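Putative diflavin flavoprotein A 3 (Synechocystis sp., PDB 6H0C) probably mediates electron transfer to oxygen, reducing it to water, this chain being its flavodiiron core of metallo-hydrolase-like and flavodoxin-like parts. Local coordinates at residues L256-Y262 with V285-N291. Residues are numbered along the deposited sequence.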
# COMPACT_ATOMS: atom_id res chain seq x y z
N LEU A 256 -19.51 -1.18 13.92
CA LEU A 256 -19.64 0.01 13.11
C LEU A 256 -18.56 0.04 12.03
O LEU A 256 -17.46 -0.50 12.21
CB LEU A 256 -19.57 1.25 13.99
CG LEU A 256 -20.78 1.41 14.92
CD1 LEU A 256 -20.61 2.61 15.85
CD2 LEU A 256 -22.10 1.54 14.13
N ASN A 257 -18.90 0.66 10.90
CA ASN A 257 -17.98 0.74 9.78
C ASN A 257 -18.02 2.13 9.12
O ASN A 257 -19.09 2.74 9.01
CB ASN A 257 -18.30 -0.34 8.74
CG ASN A 257 -17.51 -0.17 7.46
OD1 ASN A 257 -17.81 0.72 6.66
ND2 ASN A 257 -16.51 -1.03 7.24
N VAL A 258 -16.86 2.61 8.69
CA VAL A 258 -16.78 3.88 7.99
C VAL A 258 -16.28 3.66 6.57
O VAL A 258 -15.26 2.99 6.38
CB VAL A 258 -15.85 4.89 8.69
CG1 VAL A 258 -15.63 6.13 7.80
CG2 VAL A 258 -16.40 5.28 10.06
N ALA A 259 -16.99 4.21 5.59
CA ALA A 259 -16.53 4.22 4.21
C ALA A 259 -15.64 5.43 4.00
O ALA A 259 -16.08 6.57 4.14
CB ALA A 259 -17.71 4.24 3.25
N LEU A 260 -14.37 5.19 3.69
CA LEU A 260 -13.40 6.26 3.55
C LEU A 260 -12.98 6.34 2.11
O LEU A 260 -12.18 5.54 1.63
CB LEU A 260 -12.19 6.01 4.46
CG LEU A 260 -10.95 6.88 4.28
CD1 LEU A 260 -11.27 8.33 4.54
CD2 LEU A 260 -9.85 6.41 5.23
N ILE A 261 -13.55 7.31 1.41
CA ILE A 261 -13.33 7.48 -0.02
C ILE A 261 -12.27 8.54 -0.27
O ILE A 261 -12.48 9.71 0.06
CB ILE A 261 -14.65 7.88 -0.72
CG1 ILE A 261 -15.71 6.80 -0.48
CG2 ILE A 261 -14.41 8.15 -2.20
CD1 ILE A 261 -17.13 7.21 -0.82
N TYR A 262 -11.12 8.15 -0.82
CA TYR A 262 -10.11 9.16 -1.17
C TYR A 262 -9.72 9.09 -2.64
O TYR A 262 -9.95 8.08 -3.31
CB TYR A 262 -8.88 9.03 -0.27
CG TYR A 262 -8.24 7.66 -0.20
CD1 TYR A 262 -7.30 7.27 -1.14
CD2 TYR A 262 -8.54 6.78 0.83
CE1 TYR A 262 -6.71 6.02 -1.07
CE2 TYR A 262 -7.94 5.54 0.91
CZ TYR A 262 -7.02 5.16 -0.05
OH TYR A 262 -6.42 3.92 0.02
N VAL A 285 -13.56 1.00 15.47
CA VAL A 285 -14.51 1.09 14.36
C VAL A 285 -13.80 0.67 13.07
O VAL A 285 -12.65 1.07 12.84
CB VAL A 285 -15.09 2.52 14.23
CG1 VAL A 285 -15.91 2.69 12.95
CG2 VAL A 285 -15.93 2.86 15.46
N ALA A 286 -14.46 -0.16 12.27
CA ALA A 286 -13.89 -0.66 11.02
C ALA A 286 -13.84 0.42 9.94
O ALA A 286 -14.68 1.33 9.92
CB ALA A 286 -14.69 -1.87 10.51
N VAL A 287 -12.86 0.32 9.05
CA VAL A 287 -12.77 1.21 7.90
C VAL A 287 -12.69 0.42 6.61
O VAL A 287 -11.90 -0.52 6.49
CB VAL A 287 -11.54 2.15 7.97
CG1 VAL A 287 -11.40 2.96 6.68
CG2 VAL A 287 -11.62 3.07 9.19
N THR A 288 -13.53 0.79 5.65
CA THR A 288 -13.45 0.29 4.29
C THR A 288 -12.93 1.42 3.42
O THR A 288 -13.66 2.33 3.05
CB THR A 288 -14.82 -0.19 3.77
OG1 THR A 288 -15.22 -1.36 4.50
CG2 THR A 288 -14.75 -0.53 2.29
N ALA A 289 -11.64 1.37 3.15
CA ALA A 289 -11.03 2.35 2.27
C ALA A 289 -11.52 2.15 0.83
O ALA A 289 -11.69 1.03 0.37
CB ALA A 289 -9.52 2.24 2.34
N ILE A 290 -11.76 3.26 0.14
CA ILE A 290 -12.13 3.24 -1.26
C ILE A 290 -11.22 4.20 -2.03
O ILE A 290 -11.17 5.40 -1.73
CB ILE A 290 -13.58 3.67 -1.47
CG1 ILE A 290 -14.53 2.71 -0.74
CG2 ILE A 290 -13.89 3.77 -2.96
CD1 ILE A 290 -14.71 1.40 -1.45
N ASN A 291 -10.49 3.65 -3.00
CA ASN A 291 -9.70 4.45 -3.93
C ASN A 291 -10.61 4.84 -5.09
O ASN A 291 -10.96 4.00 -5.92
CB ASN A 291 -8.47 3.64 -4.40
CG ASN A 291 -7.58 4.41 -5.37
OD1 ASN A 291 -8.02 5.36 -6.01
ND2 ASN A 291 -6.34 3.97 -5.50
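Strands 257-262 and 286-291 run side by side in the same direction, their axes 4.5 Å apart at closest and crossing at -23°, the twist of the sheet. The extended backbone points successive side chains to alternate faces, and its pleat lets every second residue bond across the gap: Val258 N gives to Ala286 O (2.8 Å), Thr288 N to Val258 O (2.9 Å), Leu260 N to Thr288 O (3.0 Å) and Ile290 N to Leu260 O (2.8 Å). At the entry to the face of Val258, Leu260 and Tyr262, Val285, which points sideways, brings CG1 to 3.9 Å from Val258 CG2; Leu260 CB meets Val287 CG1 at 3.9 Å. Because Ala289 has no more than a methyl, a hollow remains beside it, which the Tyr262 ring fills; with chi1 at 54° (p) the ring swings back over the neighbouring strand, bringing CE2 to 3.9 Å from Ala289 CB, and Ile290 O sits over one ring face. These are the first two strands of the flavodoxin-like part, joined by helix 268-281 in a beta-alpha-beta crossover; strand 286-291 forms one edge of the five-stranded parallel sheet. The helix covers Leu260 and Val287, whose apolar chains suit a buried face, while helix 382-404 covers Val258. On the other face, small Ala286 (CB 3.8 Å from Asn257 ND2) leaves the amide room to pass, so ND2 donates to Thr288 OG1 (3.0 Å), also bonded to Lys306; polar Asn257 and Thr288 suit this partly exposed end. Further along, Ile261 CG1 rests 3.9 Å from Ile290 CB, the branched start of a side chain whose end leads away from strand 257-262.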